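Local coordinates for large adhesion protein (Lap) involved in biofilm formation (PDB 6XI3), which probably helps bacteria form biofilms, as a large surface adhesin whose tandem Ig-like beta-sandwich repeats bind calcium in the extending region, at residues L287-A296 and S307-T317; A342-V350 and A393-L403. One frame throughout, in Å; residues are numbered along the deposited sequence.

Overall arrangement
The two contacts follow one another along the chain, with interaction 1 complete before interaction 2 begins. Their centres lie about 19 Å apart, on the same side of the chain's centre. Interaction 1 pairs the last two strands, 290-299 and 305-314, of one four-stranded antiparallel sheet. Interaction 2 lies at the near end of the next sandwich, among loops leading into and joining strands 349-356, 387-396 and 402-411. One calcium ion joins them: residues 287-296 and 307-317 give Asp289, Asp315 and Thr317, and residues 342-350 and 393-403 give Asp343 and Asn399. The shared ion ties consecutive sandwiches end to end, consistent with calcium's role in extending the adhesin.

Interaction 1: residues L287-A296 and S307-T317. With CA (calcium ion), chain B; EDT ({[-(bis-carboxymethyl-amino)-ethyl]-carboxymethyl-amino}-acetic acid), chain I.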
ATOM      1  N   LEU A 287     -12.107 -24.430  21.512  1.00 27.99           N
ATOM      2  CA  LEU A 287     -13.445 -23.799  21.394  1.00 24.87           C
ATOM      3  C   LEU A 287     -14.554 -24.821  21.660  1.00 25.57           C
ATOM      4  O   LEU A 287     -14.352 -26.013  21.480  1.00 23.37           O
ATOM      5  CB  LEU A 287     -13.598 -23.190  20.009  1.00 26.23           C
ATOM      6  CG  LEU A 287     -12.536 -22.153  19.653  1.00 28.18           C
ATOM      7  CD1 LEU A 287     -12.831 -21.570  18.290  1.00 27.92           C
ATOM      8  CD2 LEU A 287     -12.453 -21.044  20.706  1.00 28.95           C
ATOM      9  N   VAL A 288     -15.715 -24.341  22.069  1.00 27.87           N
ATOM     10  CA  VAL A 288     -16.843 -25.240  22.414  1.00 28.91           C
ATOM     11  C   VAL A 288     -17.759 -25.294  21.206  1.00 28.30           C
ATOM     12  O   VAL A 288     -17.725 -24.349  20.375  1.00 27.52           O
ATOM     13  CB  VAL A 288     -17.578 -24.749  23.674  1.00 31.65           C
ATOM     14  CG1 VAL A 288     -16.639 -24.716  24.872  1.00 31.15           C
ATOM     15  CG2 VAL A 288     -18.243 -23.388  23.469  1.00 34.29           C
ATOM     16  N   ASP A 289     -18.653 -26.277  21.204  1.00 23.84           N
ATOM     17  CA  ASP A 289     -19.592 -26.497  20.095  1.00 25.91           C
ATOM     18  C   ASP A 289     -20.569 -25.327  19.976  1.00 25.88           C
ATOM     19  O   ASP A 289     -20.863 -24.653  20.997  1.00 26.92           O
ATOM     20  CB  ASP A 289     -20.312 -27.830  20.257  1.00 26.41           C
ATOM     21  CG  ASP A 289     -19.424 -29.032  19.949  1.00 27.07           C
ATOM     22  OD1 ASP A 289     -18.176 -28.845  19.618  1.00 24.36           O
ATOM     23  OD2 ASP A 289     -19.988 -30.137  19.969  1.00 26.98           O
ATOM     24  N   GLY A 290     -21.104 -25.157  18.769  1.00 25.70           N
ATOM     25  CA  GLY A 290     -22.094 -24.118  18.444  1.00 25.99           C
ATOM     26  C   GLY A 290     -21.583 -23.233  17.316  1.00 27.27           C
ATOM     27  O   GLY A 290     -20.629 -23.641  16.605  1.00 25.70           O
ATOM     28  N   ASN A 291     -22.200 -22.072  17.149  1.00 26.98           N
ATOM     29  CA  ASN A 291     -21.827 -21.075  16.114  1.00 28.29           C
ATOM     30  C   ASN A 291     -20.382 -20.624  16.342  1.00 26.68           C
ATOM     31  O   ASN A 291     -19.925 -20.479  17.521  1.00 23.81           O
ATOM     32  CB  ASN A 291     -22.776 -19.868  16.108  1.00 30.86           C
ATOM     33  CG  ASN A 291     -24.185 -20.230  15.682  1.00 38.11           C
ATOM     34  OD1 ASN A 291     -24.418 -21.301  15.118  1.00 41.44           O
ATOM     35  ND2 ASN A 291     -25.127 -19.339  15.944  1.00 37.71           N
ATOM     36  N   LEU A 292     -19.681 -20.405  15.237  1.00 25.90           N
ATOM     37  CA  LEU A 292     -18.362 -19.739  15.223  1.00 27.43           C
ATOM     38  C   LEU A 292     -18.527 -18.443  14.443  1.00 26.62           C
ATOM     39  O   LEU A 292     -19.287 -18.465  13.452  1.00 26.64           O
ATOM     40  CB  LEU A 292     -17.350 -20.629  14.508  1.00 27.38           C
ATOM     41  CG  LEU A 292     -17.027 -21.940  15.192  1.00 27.15           C
ATOM     42  CD1 LEU A 292     -15.897 -22.624  14.464  1.00 26.63           C
ATOM     43  CD2 LEU A 292     -16.663 -21.752  16.663  1.00 29.05           C
ATOM     44  N   THR A 293     -17.832 -17.396  14.862  1.00 24.92           N
ATOM     45  CA  THR A 293     -17.643 -16.182  14.055  1.00 26.14           C
ATOM     46  C   THR A 293     -16.157 -16.005  13.798  1.00 26.42           C
ATOM     47  O   THR A 293     -15.363 -15.944  14.765  1.00 27.37           O
ATOM     48  CB  THR A 293     -18.294 -14.956  14.691  1.00 30.91           C
ATOM     49  OG1 THR A 293     -19.664 -15.306  14.905  1.00 36.18           O
ATOM     50  CG2 THR A 293     -18.219 -13.749  13.789  1.00 32.44           C
ATOM     51  N   VAL A 294     -15.837 -15.892  12.511  1.00 25.22           N
ATOM     52  CA  VAL A 294     -14.469 -15.674  12.015  1.00 25.58           C
ATOM     53  C   VAL A 294     -14.413 -14.237  11.534  1.00 27.14           C
ATOM     54  O   VAL A 294     -15.264 -13.845  10.713  1.00 29.03           O
ATOM     55  CB  VAL A 294     -14.122 -16.656  10.885  1.00 26.18           C
ATOM     56  CG1 VAL A 294     -12.755 -16.343  10.287  1.00 23.85           C
ATOM     57  CG2 VAL A 294     -14.198 -18.084  11.391  1.00 25.42           C
ATOM     58  N   GLU A 295     -13.434 -13.496  12.032  1.00 27.83           N
ATOM     59  CA  GLU A 295     -13.124 -12.152  11.527  1.00 28.16           C
ATOM     60  C   GLU A 295     -11.692 -12.133  11.006  1.00 27.45           C
ATOM     61  O   GLU A 295     -10.834 -12.810  11.612  1.00 24.69           O
ATOM     62  CB  GLU A 295     -13.292 -11.115  12.624  1.00 32.90           C
ATOM     63  CG  GLU A 295     -12.797  -9.749  12.154  1.00 44.02           C
ATOM     64  CD  GLU A 295     -13.728  -8.617  12.498  1.00 50.65           C
ATOM     65  OE1 GLU A 295     -13.706  -8.214  13.675  1.00 57.97           O
ATOM     66  OE2 GLU A 295     -14.491  -8.177  11.596  1.00 59.03           O
ATOM     67  N   ALA A 296     -11.478 -11.405   9.907  1.00 26.21           N
ATOM     68  CA  ALA A 296     -10.169 -11.209   9.250  1.00 26.31           C
ATOM     69  C   ALA A 296      -9.968  -9.704   9.039  1.00 24.16           C
ATOM     70  O   ALA A 296     -10.929  -9.049   8.636  1.00 23.77           O
ATOM     71  CB  ALA A 296     -10.132 -11.961   7.945  1.00 24.75           C
ATOM     72  N   SER A 307     -11.719  -5.343   6.596  1.00 25.99           N
ATOM     73  CA  SER A 307     -12.246  -6.413   7.469  1.00 27.30           C
ATOM     74  C   SER A 307     -13.384  -7.143   6.776  1.00 28.17           C
ATOM     75  O   SER A 307     -14.086  -6.526   5.934  1.00 25.72           O
ATOM     76  CB  SER A 307     -12.696  -5.833   8.767  1.00 29.87           C
ATOM     77  OG  SER A 307     -11.582  -5.690   9.588  1.00 35.86           O
ATOM     78  N   ASP A 308     -13.608  -8.389   7.203  1.00 26.31           N
ATOM     79  CA  ASP A 308     -14.827  -9.159   6.876  1.00 23.62           C
ATOM     80  C   ASP A 308     -15.043 -10.139   8.027  1.00 25.31           C
ATOM     81  O   ASP A 308     -14.119 -10.368   8.837  1.00 24.09           O
ATOM     82  CB  ASP A 308     -14.739  -9.796   5.488  1.00 24.00           C
ATOM     83  CG  ASP A 308     -16.054 -10.368   4.988  1.00 27.01           C
ATOM     84  OD1 ASP A 308     -17.110  -9.886   5.461  1.00 31.66           O
ATOM     85  OD2 ASP A 308     -16.031 -11.268   4.108  1.00 29.49           O
ATOM     86  N   SER A 309     -16.235 -10.692   8.113  1.00 25.20           N
ATOM     87  CA  SER A 309     -16.544 -11.742   9.093  1.00 26.71           C
ATOM     88  C   SER A 309     -17.308 -12.847   8.370  1.00 27.73           C
ATOM     89  O   SER A 309     -17.837 -12.575   7.293  1.00 30.44           O
ATOM     90  CB  SER A 309     -17.297 -11.185  10.246  1.00 29.57           C
ATOM     91  OG  SER A 309     -18.532 -10.683   9.785  1.00 33.40           O
ATOM     92  N   ALA A 310     -17.306 -14.065   8.908  1.00 27.71           N
ATOM     93  CA  ALA A 310     -18.047 -15.196   8.307  1.00 28.42           C
ATOM     94  C   ALA A 310     -18.501 -16.140   9.425  1.00 26.99           C
ATOM     95  O   ALA A 310     -17.870 -16.135  10.474  1.00 26.58           O
ATOM     96  CB  ALA A 310     -17.162 -15.900   7.326  1.00 26.85           C
ATOM     97  N   ALA A 311     -19.568 -16.893   9.176  1.00 28.10           N
ATOM     98  CA  ALA A 311     -20.205 -17.790  10.168  1.00 30.05           C
ATOM     99  C   ALA A 311     -19.664 -19.186   9.909  1.00 28.77           C
ATOM    100  O   ALA A 311     -19.417 -19.528   8.744  1.00 27.62           O
ATOM    101  CB  ALA A 311     -21.720 -17.739  10.067  1.00 31.54           C
ATOM    102  N   GLY A 312     -19.443 -19.949  10.968  1.00 30.76           N
ATOM    103  CA  GLY A 312     -19.137 -21.388  10.880  1.00 26.41           C
ATOM    104  C   GLY A 312     -19.834 -22.128  12.018  1.00 25.83           C
ATOM    105  O   GLY A 312     -20.535 -21.477  12.811  1.00 25.98           O
ATOM    106  N   SER A 313     -19.631 -23.431  12.111  1.00 25.72           N
ATOM    107  CA  SER A 313     -20.317 -24.280  13.107  1.00 27.66           C
ATOM    108  C   SER A 313     -19.382 -25.410  13.516  1.00 26.71           C
ATOM    109  O   SER A 313     -18.669 -25.939  12.641  1.00 27.67           O
ATOM    110  CB  SER A 313     -21.629 -24.771  12.561  1.00 30.59           C
ATOM    111  OG  SER A 313     -22.342 -25.442  13.567  1.00 34.33           O
ATOM    112  N   LEU A 314     -19.305 -25.662  14.821  1.00 24.45           N
ATOM    113  CA  LEU A 314     -18.393 -26.663  15.410  1.00 25.63           C
ATOM    114  C   LEU A 314     -19.282 -27.660  16.140  1.00 27.05           C
ATOM    115  O   LEU A 314     -20.220 -27.220  16.855  1.00 24.75           O
ATOM    116  CB  LEU A 314     -17.406 -25.960  16.346  1.00 26.25           C
ATOM    117  CG  LEU A 314     -16.387 -26.842  17.067  1.00 28.47           C
ATOM    118  CD1 LEU A 314     -15.571 -27.660  16.088  1.00 29.57           C
ATOM    119  CD2 LEU A 314     -15.471 -26.002  17.963  1.00 29.03           C
ATOM    120  N   ASP A 315     -19.056 -28.945  15.873  1.00 28.14           N
ATOM    121  CA  ASP A 315     -19.809 -30.039  16.536  1.00 27.87           C
ATOM    122  C   ASP A 315     -18.836 -31.176  16.813  1.00 24.32           C
ATOM    123  O   ASP A 315     -18.985 -32.233  16.162  1.00 25.32           O
ATOM    124  CB  ASP A 315     -21.028 -30.433  15.696  1.00 28.48           C
ATOM    125  CG  ASP A 315     -22.007 -31.342  16.423  1.00 30.25           C
ATOM    126  OD1 ASP A 315     -21.771 -31.619  17.609  1.00 28.20           O
ATOM    127  OD2 ASP A 315     -23.027 -31.725  15.799  1.00 32.69           O
ATOM    128  N   ALA A 316     -17.844 -30.946  17.681  1.00 25.24           N
ATOM    129  CA  ALA A 316     -16.796 -31.960  18.012  1.00 26.55           C
ATOM    130  C   ALA A 316     -17.330 -33.003  19.017  1.00 26.70           C
ATOM    131  O   ALA A 316     -16.785 -34.086  19.085  1.00 28.20           O
ATOM    132  CB  ALA A 316     -15.560 -31.273  18.519  1.00 28.81           C
ATOM    133  N   THR A 317     -18.402 -32.691  19.735  1.00 26.52           N
ATOM    134  CA  THR A 317     -19.004 -33.569  20.779  1.00 30.41           C
ATOM    135  C   THR A 317     -20.503 -33.753  20.508  1.00 27.23           C
ATOM    136  O   THR A 317     -21.256 -32.765  20.461  1.00 30.35           O
ATOM    137  CB  THR A 317     -18.780 -32.983  22.177  1.00 31.24           C
ATOM    138  OG1 THR A 317     -17.387 -32.728  22.350  1.00 26.84           O
ATOM    139  CG2 THR A 317     -19.279 -33.882  23.288  1.00 31.76           C
TER
HETATM  140 CA    CA B 501     -22.146 -30.917  19.715  1.00 27.43          CA
HETATM  141  O20 EDT I 508     -17.319  -8.401   2.360  1.00 45.46           O
HETATM  142  C5  EDT I 508     -16.881  -7.379   1.789  1.00 53.16           C
HETATM  143  O19 EDT I 508     -16.641  -7.369   0.517  1.00 45.00           O
HETATM  144  C4  EDT I 508     -16.741  -6.119   2.642  1.00 56.04           C
HETATM  145  N3  EDT I 508     -17.600  -6.062   3.870  1.00 64.43           N
HETATM  146  C2  EDT I 508     -19.049  -6.381   3.651  1.00 58.07           C
HETATM  147  C1  EDT I 508     -19.719  -5.586   2.538  1.00 70.71           C
HETATM  148  O18 EDT I 508     -20.303  -6.213   1.593  1.00 70.39           O
HETATM  149  O17 EDT I 508     -19.718  -4.335   2.609  1.00 83.50           O
HETATM  150  C6  EDT I 508     -17.547  -4.722   4.482  1.00 61.20           C
HETATM  151  C7  EDT I 508     -16.309  -4.629   5.295  1.00 58.03           C
HETATM  152  N8  EDT I 508     -16.551  -3.751   6.450  1.00 62.24           N
HETATM  153  C9  EDT I 508     -15.983  -4.350   7.673  1.00 68.84           C
HETATM  154  C10 EDT I 508     -16.430  -3.694   8.960  1.00 73.53           C
HETATM  155  O16 EDT I 508     -16.642  -4.441   9.936  1.00 66.04           O
HETATM  156  O15 EDT I 508     -16.534  -2.446   9.031  1.00 82.23           O
HETATM  157  C11 EDT I 508     -15.985  -2.407   6.200  1.00 61.90           C
HETATM  158  C12 EDT I 508     -14.506  -2.287   6.539  1.00 59.46           C
HETATM  159  O13 EDT I 508     -13.707  -3.149   6.123  1.00 53.62           O
HETATM  160  O14 EDT I 508     -14.087  -1.310   7.208  1.00 61.59           O
HETATM  161  O   HOH W   1     -16.486 -30.089  22.220  1.00 37.54           O
HETATM  162  O   HOH W   2     -24.296 -31.956  19.611  1.00 24.71           O
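Leu287 meets Leu314 at the start of the contact, its CB 3.9 Å from Leu314 CD2. The same methyl lies against the carbonyl oxygens of Leu287 and Val288. Asp289 is the first of three hairpin-end residues that bind calcium. Its CG is anti to the carbonyl carbon (chi1 -74°), and the carboxylate reaches the turn after the second strand. Asp289 OD1 accepts from Ala316 N at 2.9 Å, on the syn side but 32° out of the carboxylate plane. Asp289 OD2 accepts from Thr317 N at 3.0 Å through its syn lone pair and binds the calcium ion at 2.3 Å. Asp315 OD1 and Thr317 O bind the same ion.

From Gly290 onward the strands pair antiparallel. Gly290, Leu292, Val294 and Ala296 exchange paired backbone hydrogen bonds with Leu314, Gly312, Ala310 and Asp308. Leu292 crosses Leu314 at a slant, with Leu292 CD1 4.1 Å from Leu314 CB. Val294 and Ala296 lie on this same inner face and touch strand 223-232. On the other face, Glu295, bent at chi2, leans across the second strand, its CG 3.6 Å from Asp308 O. At this end Ser307 N donates to O13 of the bound EDTA at 3.0 Å.

Two N-H groups and the metal hold the Asp289 carboxylate, which probably stabilises its negative charge and fixes its rotation. This probably holds the hairpin end in place to supply three of the calcium ligands.

Interaction 2: residues A342-V350 and A393-L403; sequences ADVAPNSQV and ASAQGRNGNAL. With CA (calcium ion), chain B.
Asp343 and Arg398 form a salt bridge, with Asp343 OD1 2.9 Å from Arg398 NH1. Asp343 OD1 lies almost in the guanidinium plane, while NH1 comes to it on the anti side, 26° out of the carboxylate plane. The carboxylate and guanidinium planes are turned 39° from each other. The other oxygen, Asp343 OD2, binds the calcium ion at 2.2 Å, as does Asn399 OD1. With CG anti to the backbone N (chi1 -155°), the carboxylate lies between the arginine and the metal and gives one oxygen to each. Asp289, Asp315 and Thr317 complete the protein ligands, and Asn399 ND2 donates a hydrogen bond to Leu314 O.

A backbone bond reinforces the side-chain pair: Arg398 N donates to Asp343 O at 2.9 Å. The arginine chain is extended from CG to NE and passes the Asp343 side chain at a slant. Ala345 CA sits over one face of its guanidinium, 3.6 Å from Arg398 NH2. Two waters span the gap between the backbones. One accepts from Ala345 N and donates to Gln396 O. The other donates to Gln349 O and accepts from Gln396 N.

Apolar packing follows. Val344 and Leu403 lie side by side and point opposite ways, with Val344 CG2 3.6 Å from Leu403 CD1. Val344 CG1 touches Ala395 CB at 4.2 Å. Farther in, Val350 CG1 meets Ala393 CB.

These contacts close one end of the sandwich. Ala393, Ala395 and Leu403 rest on Leu321 of strand 320-329, and Val350 touches Tyr374 of strand 374-380. Arg398 reaches back to Val288 and Asp289 of the preceding sandwich.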
ATOM      1  N   ALA A 342     -23.757 -35.039  27.709  1.00 28.19           N
ATOM      2  CA  ALA A 342     -22.585 -34.694  26.883  1.00 29.00           C
ATOM      3  C   ALA A 342     -22.966 -33.479  26.031  1.00 27.53           C
ATOM      4  O   ALA A 342     -24.105 -33.443  25.538  1.00 24.05           O
ATOM      5  CB  ALA A 342     -22.182 -35.904  26.062  1.00 29.82           C
ATOM      6  N   ASP A 343     -22.071 -32.490  25.953  1.00 29.52           N
ATOM      7  CA  ASP A 343     -22.223 -31.242  25.155  1.00 27.29           C
ATOM      8  C   ASP A 343     -23.443 -30.416  25.609  1.00 28.41           C
ATOM      9  O   ASP A 343     -24.078 -29.743  24.747  1.00 28.18           O
ATOM     10  CB  ASP A 343     -22.313 -31.529  23.660  1.00 28.10           C
ATOM     11  CG  ASP A 343     -21.843 -30.301  22.874  1.00 31.05           C
ATOM     12  OD1 ASP A 343     -21.017 -29.545  23.436  1.00 32.99           O
ATOM     13  OD2 ASP A 343     -22.340 -30.074  21.764  1.00 31.11           O
ATOM     14  N   VAL A 344     -23.783 -30.456  26.901  1.00 24.39           N
ATOM     15  CA  VAL A 344     -24.729 -29.498  27.532  1.00 25.15           C
ATOM     16  C   VAL A 344     -23.911 -28.607  28.469  1.00 24.90           C
ATOM     17  O   VAL A 344     -23.324 -29.154  29.394  1.00 28.35           O
ATOM     18  CB  VAL A 344     -25.837 -30.227  28.304  1.00 28.29           C
ATOM     19  CG1 VAL A 344     -26.799 -29.229  28.922  1.00 29.18           C
ATOM     20  CG2 VAL A 344     -26.592 -31.210  27.429  1.00 27.84           C
ATOM     21  N   ALA A 345     -23.852 -27.305  28.205  1.00 25.77           N
ATOM     22  CA  ALA A 345     -23.080 -26.314  28.982  1.00 29.74           C
ATOM     23  C   ALA A 345     -23.468 -26.493  30.444  1.00 27.07           C
ATOM     24  O   ALA A 345     -24.649 -26.617  30.765  1.00 27.85           O
ATOM     25  CB  ALA A 345     -23.360 -24.903  28.501  1.00 28.59           C
ATOM     26  N   PRO A 346     -22.493 -26.564  31.362  1.00 29.98           N
ATOM     27  CA  PRO A 346     -22.795 -26.531  32.788  1.00 28.71           C
ATOM     28  C   PRO A 346     -23.635 -25.296  33.133  1.00 28.58           C
ATOM     29  O   PRO A 346     -23.506 -24.272  32.473  1.00 23.24           O
ATOM     30  CB  PRO A 346     -21.413 -26.491  33.425  1.00 31.24           C
ATOM     31  CG  PRO A 346     -20.552 -27.223  32.428  1.00 30.80           C
ATOM     32  CD  PRO A 346     -21.046 -26.686  31.102  1.00 33.05           C
ATOM     33  N   ASN A 347     -24.559 -25.482  34.072  1.00 27.32           N
ATOM     34  CA  ASN A 347     -25.536 -24.475  34.552  1.00 26.00           C
ATOM     35  C   ASN A 347     -26.753 -24.348  33.634  1.00 26.71           C
ATOM     36  O   ASN A 347     -27.661 -23.583  34.038  1.00 27.87           O
ATOM     37  CB  ASN A 347     -24.858 -23.134  34.839  1.00 26.42           C
ATOM     38  CG  ASN A 347     -23.812 -23.302  35.911  1.00 26.10           C
ATOM     39  OD1 ASN A 347     -24.029 -24.040  36.856  1.00 30.80           O
ATOM     40  ND2 ASN A 347     -22.674 -22.648  35.762  1.00 24.67           N
ATOM     41  N   SER A 348     -26.847 -25.119  32.544  1.00 25.20           N
ATOM     42  CA  SER A 348     -28.102 -25.322  31.780  1.00 23.95           C
ATOM     43  C   SER A 348     -29.179 -25.963  32.664  1.00 23.75           C
ATOM     44  O   SER A 348     -28.836 -26.715  33.583  1.00 23.15           O
ATOM     45  CB  SER A 348     -27.889 -26.152  30.565  1.00 24.75           C
ATOM     46  OG  SER A 348     -26.900 -25.572  29.743  1.00 26.51           O
ATOM     47  N   GLN A 349     -30.432 -25.684  32.355  1.00 23.33           N
ATOM     48  CA  GLN A 349     -31.600 -26.304  33.017  1.00 26.31           C
ATOM     49  C   GLN A 349     -31.849 -27.675  32.391  1.00 26.26           C
ATOM     50  O   GLN A 349     -31.630 -27.811  31.182  1.00 25.56           O
ATOM     51  CB  GLN A 349     -32.825 -25.415  32.847  1.00 26.41           C
ATOM     52  CG  GLN A 349     -32.616 -24.040  33.446  1.00 29.53           C
ATOM     53  CD  GLN A 349     -33.885 -23.222  33.467  1.00 33.12           C
ATOM     54  OE1 GLN A 349     -33.987 -22.240  34.200  1.00 43.40           O
ATOM     55  NE2 GLN A 349     -34.866 -23.651  32.695  1.00 27.35           N
ATOM     56  N   VAL A 350     -32.230 -28.650  33.214  1.00 22.74           N
ATOM     57  CA  VAL A 350     -32.790 -29.939  32.774  1.00 23.20           C
ATOM     58  C   VAL A 350     -34.257 -29.913  33.162  1.00 25.29           C
ATOM     59  O   VAL A 350     -34.496 -29.796  34.372  1.00 23.45           O
ATOM     60  CB  VAL A 350     -32.134 -31.146  33.469  1.00 26.79           C
ATOM     61  CG1 VAL A 350     -32.684 -32.420  32.851  1.00 25.51           C
ATOM     62  CG2 VAL A 350     -30.609 -31.097  33.429  1.00 28.30           C
ATOM     63  N   ALA A 393     -36.664 -36.638  30.762  1.00 27.83           N
ATOM     64  CA  ALA A 393     -35.749 -35.502  30.986  1.00 27.52           C
ATOM     65  C   ALA A 393     -35.313 -34.918  29.642  1.00 27.81           C
ATOM     66  O   ALA A 393     -35.062 -35.698  28.703  1.00 25.48           O
ATOM     67  CB  ALA A 393     -34.587 -35.969  31.816  1.00 27.84           C
ATOM     68  N   SER A 394     -35.193 -33.589  29.585  1.00 31.48           N
ATOM     69  CA  SER A 394     -34.796 -32.824  28.378  1.00 31.49           C
ATOM     70  C   SER A 394     -33.849 -31.672  28.724  1.00 28.64           C
ATOM     71  O   SER A 394     -34.034 -30.988  29.755  1.00 24.94           O
ATOM     72  CB  SER A 394     -35.984 -32.298  27.658  1.00 35.20           C
ATOM     73  OG  SER A 394     -35.590 -31.944  26.337  1.00 41.46           O
ATOM     74  N   ALA A 395     -32.870 -31.443  27.858  1.00 27.19           N
ATOM     75  CA  ALA A 395     -31.969 -30.286  27.964  1.00 25.83           C
ATOM     76  C   ALA A 395     -31.506 -29.889  26.560  1.00 29.49           C
ATOM     77  O   ALA A 395     -31.494 -30.752  25.667  1.00 33.37           O
ATOM     78  CB  ALA A 395     -30.811 -30.593  28.884  1.00 25.42           C
ATOM     79  N   GLN A 396     -31.112 -28.625  26.401  1.00 29.87           N
ATOM     80  CA  GLN A 396     -30.590 -28.063  25.123  1.00 28.84           C
ATOM     81  C   GLN A 396     -29.062 -28.226  25.062  1.00 25.54           C
ATOM     82  O   GLN A 396     -28.339 -27.709  25.957  1.00 26.28           O
ATOM     83  CB  GLN A 396     -31.053 -26.614  25.005  1.00 32.66           C
ATOM     84  CG  GLN A 396     -32.576 -26.486  24.986  1.00 39.71           C
ATOM     85  CD  GLN A 396     -33.167 -27.057  23.718  1.00 42.97           C
ATOM     86  OE1 GLN A 396     -32.790 -26.663  22.613  1.00 49.88           O
ATOM     87  NE2 GLN A 396     -34.085 -28.002  23.872  1.00 38.40           N
ATOM     88  N   GLY A 397     -28.591 -28.973  24.066  1.00 25.72           N
ATOM     89  CA  GLY A 397     -27.163 -29.126  23.756  1.00 27.09           C
ATOM     90  C   GLY A 397     -26.618 -27.862  23.103  1.00 24.31           C
ATOM     91  O   GLY A 397     -27.408 -26.998  22.673  1.00 24.11           O
ATOM     92  N   ARG A 398     -25.309 -27.753  23.045  1.00 24.68           N
ATOM     93  CA  ARG A 398     -24.623 -26.579  22.446  1.00 27.65           C
ATOM     94  C   ARG A 398     -24.913 -26.412  20.954  1.00 26.26           C
ATOM     95  O   ARG A 398     -24.695 -25.276  20.453  1.00 29.92           O
ATOM     96  CB  ARG A 398     -23.118 -26.724  22.637  1.00 27.00           C
ATOM     97  CG  ARG A 398     -22.681 -26.535  24.069  1.00 28.80           C
ATOM     98  CD  ARG A 398     -21.266 -26.015  24.141  1.00 30.93           C
ATOM     99  NE  ARG A 398     -20.778 -25.844  25.503  1.00 30.74           N
ATOM    100  CZ  ARG A 398     -20.343 -26.835  26.272  1.00 32.17           C
ATOM    101  NH1 ARG A 398     -20.367 -28.087  25.835  1.00 32.98           N
ATOM    102  NH2 ARG A 398     -19.869 -26.572  27.470  1.00 29.72           N
ATOM    103  N   ASN A 399     -25.306 -27.462  20.228  1.00 27.57           N
ATOM    104  CA  ASN A 399     -25.640 -27.310  18.785  1.00 28.30           C
ATOM    105  C   ASN A 399     -27.149 -27.106  18.641  1.00 30.45           C
ATOM    106  O   ASN A 399     -27.646 -27.267  17.528  1.00 29.82           O
ATOM    107  CB  ASN A 399     -25.095 -28.450  17.938  1.00 28.09           C
ATOM    108  CG  ASN A 399     -23.589 -28.394  17.868  1.00 26.68           C
ATOM    109  OD1 ASN A 399     -22.919 -29.119  18.595  1.00 27.53           O
ATOM    110  ND2 ASN A 399     -23.061 -27.511  17.038  1.00 26.41           N
ATOM    111  N   GLY A 400     -27.848 -26.812  19.739  1.00 31.66           N
ATOM    112  CA  GLY A 400     -29.285 -26.445  19.715  1.00 33.84           C
ATOM    113  C   GLY A 400     -30.262 -27.621  19.708  1.00 32.96           C
ATOM    114  O   GLY A 400     -31.462 -27.372  19.527  1.00 34.84           O
ATOM    115  N   ASN A 401     -29.824 -28.859  19.915  1.00 32.02           N
ATOM    116  CA  ASN A 401     -30.727 -30.044  19.913  1.00 31.34           C
ATOM    117  C   ASN A 401     -31.432 -30.169  21.273  1.00 30.18           C
ATOM    118  O   ASN A 401     -30.821 -29.820  22.303  1.00 27.57           O
ATOM    119  CB  ASN A 401     -29.953 -31.292  19.482  1.00 32.87           C
ATOM    120  CG  ASN A 401     -29.600 -31.194  18.012  1.00 35.60           C
ATOM    121  OD1 ASN A 401     -30.495 -31.212  17.172  1.00 38.38           O
ATOM    122  ND2 ASN A 401     -28.339 -30.935  17.703  1.00 29.90           N
ATOM    123  N   ALA A 402     -32.700 -30.577  21.259  1.00 30.31           N
ATOM    124  CA  ALA A 402     -33.424 -31.101  22.445  1.00 35.76           C
ATOM    125  C   ALA A 402     -32.918 -32.518  22.730  1.00 30.96           C
ATOM    126  O   ALA A 402     -33.199 -33.431  21.953  1.00 36.92           O
ATOM    127  CB  ALA A 402     -34.918 -31.085  22.222  1.00 37.54           C
ATOM    128  N   LEU A 403     -32.094 -32.669  23.750  1.00 32.18           N
ATOM    129  CA  LEU A 403     -31.503 -33.978  24.123  1.00 29.00           C
ATOM    130  C   LEU A 403     -32.386 -34.578  25.204  1.00 32.46           C
ATOM    131  O   LEU A 403     -32.592 -33.860  26.204  1.00 32.39           O
ATOM    132  CB  LEU A 403     -30.099 -33.752  24.645  1.00 28.43           C
ATOM    133  CG  LEU A 403     -29.213 -32.980  23.682  1.00 28.16           C
ATOM    134  CD1 LEU A 403     -27.946 -32.585  24.413  1.00 29.48           C
ATOM    135  CD2 LEU A 403     -28.939 -33.820  22.422  1.00 29.68           C
TER
HETATM  136 CA    CA B 501     -22.146 -30.917  19.715  1.00 27.43          CA
HETATM  137  O   HOH W   3     -25.871 -26.383  26.214  1.00 25.27           O
HETATM  138  O   HOH W   4     -31.415 -26.880  28.737  1.00 30.00           O
HETATM  139  O   HOH W   2     -24.296 -31.956  19.611  1.00 24.71           O